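Local coordinates for antifreeze protein (Leucosporidium, PDB 3UYU), which binds to the surface of ice crystals and inhibits their growth, conferring freeze tolerance on the Arctic yeast that secretes it, at residues L4-G9 and Y91-G96; E109-T114 and V128-T133; L115-Y120 and G138-V143; F158-G163 and H184-L189. The protein carries 2 engineered substitutions. One frame throughout, in Å; residues are numbered along the deposited sequence.

Contact 1: residues L4-G9 and Y91-G96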
loop_
_atom_site.group_PDB
_atom_site.type_symbol
_atom_site.label_atom_id
_atom_site.label_comp_id
_atom_site.label_asym_id
_atom_site.label_seq_id
_atom_site.Cartn_x
_atom_site.Cartn_y
_atom_site.Cartn_z
ATOM N N LEU A 4 1.659 -20.613 0.384
ATOM C CA LEU A 4 2.641 -19.885 -0.360
ATOM C C LEU A 4 2.004 -18.636 -1.050
ATOM O O LEU A 4 2.525 -18.148 -2.063
ATOM C CB LEU A 4 3.344 -20.859 -1.346
ATOM C CG LEU A 4 4.135 -22.056 -0.711
ATOM C CD1 LEU A 4 4.644 -22.985 -1.783
ATOM C CD2 LEU A 4 5.292 -21.506 0.144
ATOM N N SER A 5 0.926 -18.099 -0.478
ATOM C CA SER A 5 0.328 -16.882 -1.005
ATOM C C SER A 5 1.352 -15.743 -1.042
ATOM O O SER A 5 2.109 -15.535 -0.070
ATOM C CB SER A 5 -0.847 -16.426 -0.108
ATOM O OG SER A 5 -1.891 -17.363 -0.279
ATOM N N VAL A 6 1.339 -14.976 -2.123
ATOM C CA VAL A 6 2.143 -13.737 -2.186
ATOM C C VAL A 6 1.230 -12.504 -2.200
ATOM O O VAL A 6 0.399 -12.319 -3.124
ATOM C CB VAL A 6 3.029 -13.766 -3.462
ATOM C CG1 VAL A 6 3.801 -12.437 -3.624
ATOM C CG2 VAL A 6 3.994 -14.956 -3.398
ATOM N N GLU A 7 1.414 -11.621 -1.210
ATOM C CA GLU A 7 0.550 -10.495 -1.004
ATOM C C GLU A 7 0.960 -9.356 -1.930
ATOM O O GLU A 7 2.101 -8.864 -1.896
ATOM C CB GLU A 7 0.646 -10.045 0.489
ATOM C CG GLU A 7 -0.093 -8.786 0.774
ATOM C CD GLU A 7 -1.585 -8.908 0.386
ATOM O OE1 GLU A 7 -2.188 -9.940 0.810
ATOM O OE2 GLU A 7 -2.160 -8.048 -0.353
ATOM N N LEU A 8 0.025 -8.954 -2.776
ATOM C CA LEU A 8 0.345 -7.932 -3.815
ATOM C C LEU A 8 0.007 -6.490 -3.429
ATOM O O LEU A 8 0.464 -5.569 -4.108
ATOM C CB LEU A 8 -0.363 -8.269 -5.150
ATOM C CG LEU A 8 -0.084 -9.673 -5.649
ATOM C CD1 LEU A 8 -1.005 -9.835 -6.928
ATOM C CD2 LEU A 8 1.381 -9.851 -6.026
ATOM N N GLY A 9 -0.830 -6.270 -2.379
ATOM C CA GLY A 9 -1.150 -4.893 -2.070
ATOM C C GLY A 9 -1.860 -4.209 -3.213
ATOM O O GLY A 9 -2.733 -4.832 -3.949
ATOM N N TYR A 91 7.777 -9.331 -4.892
ATOM C CA TYR A 91 8.916 -9.983 -5.495
ATOM C C TYR A 91 9.822 -10.570 -4.412
ATOM O O TYR A 91 10.235 -11.710 -4.468
ATOM C CB TYR A 91 9.698 -8.956 -6.363
ATOM C CG TYR A 91 10.909 -9.558 -7.004
ATOM C CD1 TYR A 91 10.806 -10.075 -8.300
ATOM C CD2 TYR A 91 12.134 -9.664 -6.322
ATOM C CE1 TYR A 91 11.875 -10.677 -8.897
ATOM C CE2 TYR A 91 13.252 -10.258 -6.936
ATOM C CZ TYR A 91 13.096 -10.751 -8.242
ATOM O OH TYR A 91 14.154 -11.358 -8.856
ATOM N N ASN A 92 10.132 -9.755 -3.411
ATOM C CA ASN A 92 11.026 -10.164 -2.318
ATOM C C ASN A 92 10.447 -11.261 -1.460
ATOM O O ASN A 92 11.166 -12.176 -1.038
ATOM C CB ASN A 92 11.397 -8.935 -1.494
ATOM C CG ASN A 92 12.296 -7.945 -2.252
ATOM O OD1 ASN A 92 12.987 -8.304 -3.256
ATOM N ND2 ASN A 92 12.351 -6.710 -1.758
ATOM N N GLN A 93 9.134 -11.195 -1.196
ATOM C CA GLN A 93 8.465 -12.241 -0.446
ATOM C C GLN A 93 8.605 -13.546 -1.212
ATOM O O GLN A 93 8.959 -14.571 -0.644
ATOM C CB GLN A 93 7.000 -11.886 -0.182
ATOM C CG GLN A 93 6.320 -12.989 0.618
ATOM C CD GLN A 93 4.814 -12.805 0.793
ATOM O OE1 GLN A 93 4.165 -12.101 0.052
ATOM N NE2 GLN A 93 4.245 -13.548 1.723
ATOM N N ALA A 94 8.270 -13.515 -2.500
ATOM C CA ALA A 94 8.383 -14.738 -3.327
ATOM C C ALA A 94 9.784 -15.320 -3.369
ATOM O O ALA A 94 9.965 -16.539 -3.294
ATOM C CB ALA A 94 7.829 -14.415 -4.790
ATOM N N ALA A 95 10.792 -14.445 -3.515
ATOM C CA ALA A 95 12.224 -14.868 -3.521
ATOM C C ALA A 95 12.677 -15.355 -2.147
ATOM O O ALA A 95 13.665 -16.145 -2.064
ATOM C CB ALA A 95 13.095 -13.744 -3.959
ATOM N N GLY A 96 11.950 -14.935 -1.097
ATOM C CA GLY A 96 12.351 -15.183 0.308
ATOM C C GLY A 96 11.922 -16.446 0.974
ATOM O O GLY A 96 12.477 -16.792 2.026
HETATM O O HOH W 1 4.306 -9.395 -0.163
#
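The carboxamide of Q93 is the flat group that meets residues 4-9, and the two sides of its plane have different neighbours. One face looks toward S5 O and V6 CA, both well off the plane, with V6 CA 3.4 Å from Q93 OE1. Q93 OE1 accepts a hydrogen bond from E7 N at 3.1 Å, nearly straight (159°), the donor tilted 16° from the carbonyl plane. On the far side of the plane a water donates to Q93 OE1 at 2.7 Å and to E7 O at 2.9 Å, so both the N-H and the C=O of E7 are engaged. The amide nitrogen, Q93 NE2, lies 3.4 Å from S5 O. Q93 gets there with an extended chain, CG anti to the backbone N. Helix 76-96 packs against the side of a right-handed beta-helix, and this contact fastens the N-terminal segment next to it. Beneath the polar grip, V6 CG2 touches A94 CB at 4.1 Å, while V6 also packs on A90 of the helix and on A170 and L190 of the beta-helix. E7 turns its carboxylate away, where E7 OE2 accepts G9 N.

Contact 2: residues E109-T114 and V128-T133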
loop_
_atom_site.group_PDB
_atom_site.type_symbol
_atom_site.label_atom_id
_atom_site.label_comp_id
_atom_site.label_asym_id
_atom_site.label_seq_id
_atom_site.Cartn_x
_atom_site.Cartn_y
_atom_site.Cartn_z
ATOM N N GLU A 109 14.566 -27.453 -17.435
ATOM C CA GLU A 109 13.622 -27.624 -18.558
ATOM C C GLU A 109 12.363 -28.262 -18.002
ATOM O O GLU A 109 12.469 -29.212 -17.195
ATOM C CB GLU A 109 14.190 -28.575 -19.639
ATOM C CG GLU A 109 13.209 -28.770 -20.775
ATOM C CD GLU A 109 13.751 -29.582 -21.965
ATOM O OE1 GLU A 109 14.195 -28.983 -22.956
ATOM O OE2 GLU A 109 13.674 -30.827 -21.945
ATOM N N LEU A 110 11.196 -27.700 -18.346
ATOM C CA LEU A 110 9.948 -28.285 -17.843
ATOM C C LEU A 110 9.229 -28.849 -19.031
ATOM O O LEU A 110 8.533 -28.121 -19.758
ATOM C CB LEU A 110 9.073 -27.284 -17.088
ATOM C CG LEU A 110 9.663 -26.715 -15.799
ATOM C CD1 LEU A 110 8.780 -25.534 -15.309
ATOM C CD2 LEU A 110 9.923 -27.824 -14.722
ATOM N N ARG A 111 9.426 -30.152 -19.266
ATOM C CA ARG A 111 8.923 -30.822 -20.430
ATOM C C ARG A 111 7.868 -31.870 -20.054
ATOM O O ARG A 111 8.129 -32.748 -19.241
ATOM C CB ARG A 111 10.083 -31.529 -21.172
ATOM C CG ARG A 111 9.550 -32.249 -22.429
ATOM C CD ARG A 111 10.686 -32.915 -23.257
ATOM N NE ARG A 111 11.558 -31.895 -23.893
ATOM C CZ ARG A 111 11.291 -31.273 -25.030
ATOM N NH1 ARG A 111 10.164 -31.480 -25.711
ATOM N NH2 ARG A 111 12.151 -30.381 -25.484
ATOM N N ASP A 112 6.668 -31.717 -20.621
ATOM C CA ASP A 112 5.543 -32.613 -20.320
ATOM C C ASP A 112 5.290 -32.767 -18.805
ATOM O O ASP A 112 5.046 -33.876 -18.251
ATOM C CB ASP A 112 5.733 -33.974 -21.056
ATOM C CG ASP A 112 5.839 -33.793 -22.548
ATOM O OD1 ASP A 112 5.078 -32.983 -23.140
ATOM O OD2 ASP A 112 6.687 -34.472 -23.190
ATOM N N GLN A 113 5.375 -31.634 -18.089
ATOM C CA GLN A 113 5.223 -31.649 -16.633
ATOM C C GLN A 113 3.832 -31.373 -16.108
ATOM O O GLN A 113 3.017 -30.652 -16.754
ATOM C CB GLN A 113 6.145 -30.602 -15.966
ATOM C CG GLN A 113 7.635 -30.964 -16.025
ATOM C CD GLN A 113 8.064 -31.992 -14.985
ATOM O OE1 GLN A 113 7.335 -32.371 -14.058
ATOM N NE2 GLN A 113 9.304 -32.449 -15.153
ATOM N N THR A 114 3.530 -32.031 -15.007
ATOM C CA THR A 114 2.313 -31.727 -14.246
ATOM C C THR A 114 2.769 -31.391 -12.855
ATOM O O THR A 114 3.384 -32.228 -12.202
ATOM C CB THR A 114 1.368 -32.934 -14.206
ATOM O OG1 THR A 114 0.889 -33.222 -15.502
ATOM C CG2 THR A 114 0.202 -32.710 -13.235
ATOM N N VAL A 128 10.263 -23.834 -20.981
ATOM C CA VAL A 128 9.020 -24.599 -20.972
ATOM C C VAL A 128 8.760 -24.918 -22.469
ATOM O O VAL A 128 8.143 -24.152 -23.192
ATOM C CB VAL A 128 7.865 -23.818 -20.281
ATOM C CG1 VAL A 128 6.687 -24.712 -20.112
ATOM C CG2 VAL A 128 8.317 -23.188 -18.906
ATOM N N PRO A 129 9.313 -26.060 -22.957
ATOM C CA PRO A 129 9.200 -26.397 -24.381
ATOM C C PRO A 129 7.843 -26.987 -24.820
ATOM O O PRO A 129 7.580 -27.121 -26.014
ATOM C CB PRO A 129 10.311 -27.425 -24.578
ATOM C CG PRO A 129 10.442 -28.096 -23.210
ATOM C CD PRO A 129 10.183 -26.986 -22.192
ATOM N N THR A 130 6.997 -27.353 -23.846
ATOM C CA THR A 130 5.706 -28.011 -24.094
ATOM C C THR A 130 4.635 -27.387 -23.197
ATOM O O THR A 130 4.900 -26.494 -22.360
ATOM C CB THR A 130 5.723 -29.508 -23.768
ATOM O OG1 THR A 130 5.868 -29.671 -22.351
ATOM C CG2 THR A 130 6.900 -30.220 -24.501
ATOM N N ASP A 131 3.397 -27.843 -23.350
ATOM C CA ASP A 131 2.380 -27.462 -22.382
ATOM C C ASP A 131 2.762 -27.821 -20.959
ATOM O O ASP A 131 3.534 -28.759 -20.732
ATOM C CB ASP A 131 1.035 -28.192 -22.724
ATOM C CG ASP A 131 0.441 -27.737 -24.051
ATOM O OD1 ASP A 131 0.870 -26.755 -24.699
ATOM O OD2 ASP A 131 -0.486 -28.437 -24.540
ATOM N N LEU A 132 2.236 -27.076 -19.984
ATOM C CA LEU A 132 2.519 -27.248 -18.581
ATOM C C LEU A 132 1.196 -27.240 -17.823
ATOM O O LEU A 132 0.332 -26.375 -18.080
ATOM C CB LEU A 132 3.391 -26.058 -18.102
ATOM C CG LEU A 132 3.770 -26.014 -16.601
ATOM C CD1 LEU A 132 4.691 -27.177 -16.266
ATOM C CD2 LEU A 132 4.484 -24.645 -16.354
ATOM N N THR A 133 1.022 -28.212 -16.953
ATOM C CA THR A 133 -0.220 -28.344 -16.181
ATOM C C THR A 133 0.044 -28.113 -14.722
ATOM O O THR A 133 1.007 -28.620 -14.183
ATOM C CB THR A 133 -0.776 -29.767 -16.351
ATOM O OG1 THR A 133 -1.074 -29.990 -17.737
ATOM C CG2 THR A 133 -2.086 -29.929 -15.522
HETATM O O HOH W 2 5.809 -28.932 -19.099
HETATM O O HOH W 3 2.712 -31.548 -22.576
#
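T130 OG1 joins the two segments by serving both as acceptor and as donor. It accepts D112 N at 2.8 Å in a nearly straight bond (166°) and donates its hydrogen to D131 O, 3.0 Å from T130 OG1. The hydroxyl stands between the backbone N and the carbonyl carbon (chi1 68°), which brings it between these two partners. A water adds to the network, donating to D131 O and accepting Q113 N, with a weak bond to L110 O. An alanine here would remove the hydroxyl, and would probably leave D112 N without its acceptor and the turn around D131 O less firmly tied. Toward the other end, the ring of P129 lies against R111: P129 CG sits 3.6 Å above the guanidinium plane, offset toward its rim. R111 is held in that pose by a salt bridge, R111 NE to E109 OE2 at 3.1 Å, and E109 CG in turn touches P129 CG at 3.7 Å. On the inner side, L132 CD1 packs on Q113 CB at 3.7 Å. Past the turn, T133 N donates to Q113 O at 3.2 Å, and T114 and T133 run side by side, pointing the same way. This pairing of T114 with T133 across parallel strands 113-115 and 132-135 is characteristic of successive coils of a right-handed beta-helix.

Contact 3: residues L115-Y120 and G138-V143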
loop_
_atom_site.group_PDB
_atom_site.type_symbol
_atom_site.label_atom_id
_atom_site.label_comp_id
_atom_site.label_asym_id
_atom_site.label_seq_id
_atom_site.Cartn_x
_atom_site.Cartn_y
_atom_site.Cartn_z
ATOM N N LEU A 115 2.488 -30.179 -12.380
ATOM C CA LEU A 115 3.118 -29.709 -11.157
ATOM C C LEU A 115 2.148 -29.685 -10.007
ATOM O O LEU A 115 1.112 -29.013 -10.073
ATOM C CB LEU A 115 3.711 -28.324 -11.369
ATOM C CG LEU A 115 4.685 -28.180 -12.518
ATOM C CD1 LEU A 115 5.109 -26.728 -12.521
ATOM C CD2 LEU A 115 5.845 -29.123 -12.242
ATOM N N VAL A 116 2.433 -30.461 -8.984
ATOM C CA VAL A 116 1.713 -30.360 -7.731
ATOM C C VAL A 116 1.993 -29.034 -7.008
ATOM O O VAL A 116 3.057 -28.388 -7.229
ATOM C CB VAL A 116 1.967 -31.546 -6.763
ATOM C CG1 VAL A 116 1.688 -32.845 -7.465
ATOM C CG2 VAL A 116 3.393 -31.513 -6.199
ATOM N N PRO A 117 1.104 -28.608 -6.106
ATOM C CA PRO A 117 1.393 -27.387 -5.293
ATOM C C PRO A 117 2.703 -27.416 -4.507
ATOM O O PRO A 117 3.147 -28.498 -4.085
ATOM C CB PRO A 117 0.190 -27.292 -4.303
ATOM C CG PRO A 117 -0.938 -28.015 -5.097
ATOM C CD PRO A 117 -0.147 -29.254 -5.646
ATOM N N GLY A 118 3.342 -26.268 -4.388
ATOM C CA GLY A 118 4.571 -26.246 -3.574
ATOM C C GLY A 118 5.481 -25.142 -4.022
ATOM O O GLY A 118 5.112 -24.271 -4.835
ATOM N N LEU A 119 6.674 -25.148 -3.411
ATOM C CA LEU A 119 7.733 -24.197 -3.656
ATOM C C LEU A 119 8.811 -24.808 -4.533
ATOM O O LEU A 119 9.382 -25.830 -4.163
ATOM C CB LEU A 119 8.340 -23.819 -2.344
ATOM C CG LEU A 119 9.138 -22.524 -2.171
ATOM C CD1 LEU A 119 10.109 -22.420 -1.033
ATOM C CD2 LEU A 119 9.082 -21.340 -3.193
ATOM N N TYR A 120 8.996 -24.242 -5.727
ATOM C CA TYR A 120 9.925 -24.731 -6.742
ATOM C C TYR A 120 11.071 -23.717 -6.946
ATOM O O TYR A 120 10.798 -22.537 -7.176
ATOM C CB TYR A 120 9.245 -24.939 -8.111
ATOM C CG TYR A 120 8.177 -26.030 -8.142
ATOM C CD1 TYR A 120 6.940 -25.829 -7.495
ATOM C CD2 TYR A 120 8.351 -27.187 -8.906
ATOM C CE1 TYR A 120 5.949 -26.844 -7.547
ATOM C CE2 TYR A 120 7.397 -28.207 -8.962
ATOM C CZ TYR A 120 6.194 -28.020 -8.257
ATOM O OH TYR A 120 5.206 -29.017 -8.334
ATOM N N GLY A 138 -8.552 -25.505 -5.170
ATOM C CA GLY A 138 -8.889 -24.095 -5.327
ATOM C C GLY A 138 -8.135 -23.200 -4.359
ATOM O O GLY A 138 -8.105 -21.981 -4.597
ATOM N N ASP A 139 -7.561 -23.816 -3.311
ATOM C CA ASP A 139 -6.810 -22.988 -2.363
ATOM C C ASP A 139 -5.332 -23.253 -2.453
ATOM O O ASP A 139 -4.529 -22.677 -1.659
ATOM C CB ASP A 139 -7.204 -23.238 -0.909
ATOM C CG ASP A 139 -8.581 -22.743 -0.579
ATOM O OD1 ASP A 139 -9.161 -23.456 0.252
ATOM O OD2 ASP A 139 -9.119 -21.781 -1.189
ATOM N N ALA A 140 -4.947 -24.163 -3.334
ATOM C CA ALA A 140 -3.535 -24.558 -3.441
ATOM C C ALA A 140 -2.712 -23.421 -3.958
ATOM O O ALA A 140 -3.179 -22.679 -4.802
ATOM C CB ALA A 140 -3.339 -25.737 -4.314
ATOM N N THR A 141 -1.467 -23.337 -3.466
ATOM C CA THR A 141 -0.534 -22.303 -3.928
ATOM C C THR A 141 0.760 -22.858 -4.501
ATOM O O THR A 141 1.266 -23.928 -4.063
ATOM C CB THR A 141 -0.193 -21.264 -2.806
ATOM O OG1 THR A 141 0.153 -22.006 -1.627
ATOM C CG2 THR A 141 -1.388 -20.369 -2.542
ATOM N N TRP A 142 1.278 -22.128 -5.505
ATOM C CA TRP A 142 2.539 -22.463 -6.182
ATOM C C TRP A 142 3.410 -21.184 -6.201
ATOM O O TRP A 142 2.931 -20.128 -6.555
ATOM C CB TRP A 142 2.296 -22.789 -7.656
ATOM C CG TRP A 142 1.633 -24.121 -7.957
ATOM C CD1 TRP A 142 2.256 -25.290 -8.349
ATOM C CD2 TRP A 142 0.220 -24.390 -7.957
ATOM N NE1 TRP A 142 1.295 -26.267 -8.600
ATOM C CE2 TRP A 142 0.055 -25.744 -8.364
ATOM C CE3 TRP A 142 -0.924 -23.626 -7.653
ATOM C CZ2 TRP A 142 -1.215 -26.367 -8.472
ATOM C CZ3 TRP A 142 -2.196 -24.236 -7.762
ATOM C CH2 TRP A 142 -2.308 -25.635 -8.146
ATOM N N VAL A 143 4.703 -21.328 -5.892
ATOM C CA VAL A 143 5.667 -20.248 -6.138
ATOM C C VAL A 143 6.864 -20.839 -6.802
ATOM O O VAL A 143 7.356 -21.890 -6.320
ATOM C CB VAL A 143 6.119 -19.563 -4.809
ATOM C CG1 VAL A 143 7.362 -18.619 -5.091
ATOM C CG2 VAL A 143 4.947 -18.853 -4.182
#
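P117 and W142 lie side by side, pointing the same way, with the proline over one face of the indole. P117 CA stands 3.7 Å from the centroid of the five-membered ring and 20° off its normal, a CH-pi contact, while P117 CG reaches the six-membered ring at W142 CZ2, 3.8 Å away. The indole comes to lie under this proline with CG anti to the carbonyl carbon (chi1 -73°), and its N-H edge then faces the bend at residues 115-117. W142 NE1 donates to L115 O at 3.1 Å; the acceptor is close to the ring plane, yet the N-H approaches from above the carbonyl plane (64° out of it) and not along a lone pair. L115 is also backbone-bonded to E135. Y120 runs alongside, Y120 CE1 approaching W142 CD1 at 4.1 Å, and F134 meets the indole edge-to-face. A leucine in place of W142 has no N-H for L115 O and would probably leave a gap beneath P117. On the opposite face of the paired strands, L119 CD2 touches V143 CG1 at 3.7 Å, the two side chains again parallel. The backbones pair as parallel strands of adjacent beta-helix coils: Y120 N donates to V143 O at 2.9 Å, and V143 N to G118 O at 3.2 Å. G118 has backbone angles at which a CB would jam against the carbonyl oxygen of P117. The chemistry implies a mostly apolar, aromatic core in which the indole N-H, the polar group of a buried side chain, is met by a main-chain carbonyl at the bend.

Contact 4: residues F158-G163 and H184-L189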
loop_
_atom_site.group_PDB
_atom_site.type_symbol
_atom_site.label_atom_id
_atom_site.label_comp_id
_atom_site.label_asym_id
_atom_site.label_seq_id
_atom_site.Cartn_x
_atom_site.Cartn_y
_atom_site.Cartn_z
ATOM N N PHE A 158 -0.244 -23.079 -20.633
ATOM C CA PHE A 158 -0.448 -23.461 -19.227
ATOM C C PHE A 158 -1.897 -23.894 -19.021
ATOM O O PHE A 158 -2.810 -23.205 -19.464
ATOM C CB PHE A 158 -0.147 -22.298 -18.236
ATOM C CG PHE A 158 1.343 -21.960 -18.073
ATOM C CD1 PHE A 158 2.330 -22.369 -19.004
ATOM C CD2 PHE A 158 1.703 -21.160 -17.002
ATOM C CE1 PHE A 158 3.709 -21.939 -18.819
ATOM C CE2 PHE A 158 3.027 -20.691 -16.826
ATOM C CZ PHE A 158 4.039 -21.137 -17.701
ATOM N N THR A 159 -2.078 -25.071 -18.398
ATOM C CA THR A 159 -3.428 -25.621 -18.159
ATOM C C THR A 159 -3.631 -25.756 -16.670
ATOM O O THR A 159 -2.700 -26.100 -15.915
ATOM C CB THR A 159 -3.570 -27.005 -18.942
ATOM O OG1 THR A 159 -2.868 -27.990 -18.265
ATOM C CG2 THR A 159 -3.084 -26.900 -20.279
ATOM N N LEU A 160 -4.860 -25.491 -16.228
ATOM C CA LEU A 160 -5.197 -25.627 -14.819
ATOM C C LEU A 160 -5.983 -26.957 -14.681
ATOM O O LEU A 160 -6.862 -27.334 -15.550
ATOM C CB LEU A 160 -6.072 -24.442 -14.344
ATOM C CG LEU A 160 -5.400 -23.085 -14.466
ATOM C CD1 LEU A 160 -6.394 -21.949 -14.045
ATOM C CD2 LEU A 160 -4.046 -23.079 -13.764
ATOM N N ALA A 161 -5.650 -27.679 -13.616
ATOM C CA ALA A 161 -6.432 -28.897 -13.302
ATOM C C ALA A 161 -6.652 -29.044 -11.837
ATOM O O ALA A 161 -5.913 -28.473 -11.055
ATOM C CB ALA A 161 -5.665 -30.104 -13.843
ATOM N N GLY A 162 -7.678 -29.809 -11.416
ATOM C CA GLY A 162 -7.884 -30.076 -10.031
ATOM C C GLY A 162 -8.633 -29.025 -9.227
ATOM O O GLY A 162 -8.849 -29.174 -8.028
ATOM N N GLY A 163 -9.000 -27.904 -9.862
ATOM C CA GLY A 163 -9.656 -26.779 -9.154
ATOM C C GLY A 163 -8.800 -25.512 -9.053
ATOM O O GLY A 163 -9.324 -24.474 -8.605
ATOM N N HIS A 184 0.318 -19.443 -24.112
ATOM C CA HIS A 184 -0.669 -19.007 -23.087
ATOM C C HIS A 184 -0.132 -19.272 -21.683
ATOM O O HIS A 184 0.141 -20.421 -21.301
ATOM C CB HIS A 184 -2.008 -19.742 -23.239
ATOM C CG HIS A 184 -2.957 -19.373 -22.156
ATOM N ND1 HIS A 184 -3.587 -18.144 -22.119
ATOM C CD2 HIS A 184 -3.278 -20.020 -21.028
ATOM C CE1 HIS A 184 -4.278 -18.058 -20.997
ATOM N NE2 HIS A 184 -4.097 -19.180 -20.307
ATOM N N PHE A 185 0.007 -18.182 -20.909
ATOM C CA PHE A 185 0.474 -18.191 -19.539
ATOM C C PHE A 185 -0.683 -18.007 -18.555
ATOM O O PHE A 185 -1.681 -17.337 -18.852
ATOM C CB PHE A 185 1.474 -17.017 -19.443
ATOM C CG PHE A 185 2.357 -17.044 -18.189
ATOM C CD1 PHE A 185 1.913 -16.452 -16.983
ATOM C CD2 PHE A 185 3.630 -17.596 -18.246
ATOM C CE1 PHE A 185 2.738 -16.452 -15.800
ATOM C CE2 PHE A 185 4.448 -17.601 -17.089
ATOM C CZ PHE A 185 4.000 -17.040 -15.892
ATOM N N GLU A 186 -0.523 -18.637 -17.383
ATOM C CA GLU A 186 -1.446 -18.447 -16.227
ATOM C C GLU A 186 -0.591 -18.076 -14.988
ATOM O O GLU A 186 0.312 -18.815 -14.634
ATOM C CB GLU A 186 -2.180 -19.758 -15.868
ATOM C CG GLU A 186 -3.173 -20.203 -16.906
ATOM C CD GLU A 186 -4.548 -19.522 -16.794
ATOM O OE1 GLU A 186 -4.999 -19.263 -15.678
ATOM O OE2 GLU A 186 -5.187 -19.277 -17.858
ATOM N N GLY A 187 -0.972 -16.988 -14.326
ATOM C CA GLY A 187 -0.288 -16.669 -13.052
ATOM C C GLY A 187 0.140 -15.212 -12.983
ATOM O O GLY A 187 -0.013 -14.408 -13.916
ATOM N N VAL A 188 0.704 -14.898 -11.806
ATOM C CA VAL A 188 1.320 -13.600 -11.526
ATOM C C VAL A 188 2.806 -13.628 -11.862
ATOM O O VAL A 188 3.546 -14.471 -11.333
ATOM C CB VAL A 188 1.100 -13.229 -10.040
ATOM C CG1 VAL A 188 1.759 -11.874 -9.738
ATOM C CG2 VAL A 188 -0.344 -13.131 -9.719
ATOM N N LEU A 189 3.257 -12.801 -12.798
ATOM C CA LEU A 189 4.687 -12.696 -13.118
ATOM C C LEU A 189 5.337 -11.554 -12.347
ATOM O O LEU A 189 4.906 -10.423 -12.524
ATOM C CB LEU A 189 4.788 -12.423 -14.610
ATOM C CG LEU A 189 5.972 -12.830 -15.427
ATOM C CD1 LEU A 189 6.541 -14.264 -15.065
ATOM C CD2 LEU A 189 5.419 -12.829 -16.873
#
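Between two coils of the right-handed beta-helix, F158 and F185 bring their rings together in the interior. They lie side by side, pointing the same way, with centroids 4.6 Å apart and planes inclined at 37°, an oblique pairing. F158 CE2 stands 3.3 Å above the plane of the F185 ring, offset toward its rim, and is 3.4 Å from F185 CE2. F185 swings its ring to this place with CG anti to the backbone N (chi1 -165°). The cluster goes on beyond the pair, F134 meeting F158 and F171 meeting F185. Strands 158-161 and 184-186 diverge by 44°, and a straight backbone bond joins their starts: F158 N donates to H184 O at 2.8 Å. After E186 the chain turns a corner of the helical coil at G187, and strand 188-191 belongs to a different face. On the other side of strand 184-186 from the phenyl rings, H184 NE2 donates to E186 OE2 at 2.7 Å, in the plane of the imidazole and onto the anti lone pair of that oxygen. N204 also donates to E186 OE2, and S202 OG is hydrogen-bonded to H184 ND1, so the imidazole is held at both nitrogens. The edge of the same imidazole borders F158, H184 CD2 lying 3.6 Å from F158 O. Bent at chi2, E186 carries its other oxygen toward the exposed L160, whose CD1 is 3.4 Å from E186 OE1.

Contact 1 comes first along the chain and lies on the flank, where helix 76-96 runs beside the right-handed beta-helix; the other three lie in its coils. The segments of contacts 2 and 3 alternate along the chain, so they record neighbouring faces of the same two coils, with centres about 15 Å apart. Contact 4 follows at the next coils, its centre about 12 Å from that of contact 2; strands 132-135 and 158-161 are neighbours in one sheet. Contact 1, through L4 with T141 of contact 3 and L8 with V188 of contact 4, joins the N-terminal segment to the coils. Contacts 2 to 4 join successive coils of the stack that carries the inferred ice-binding residues.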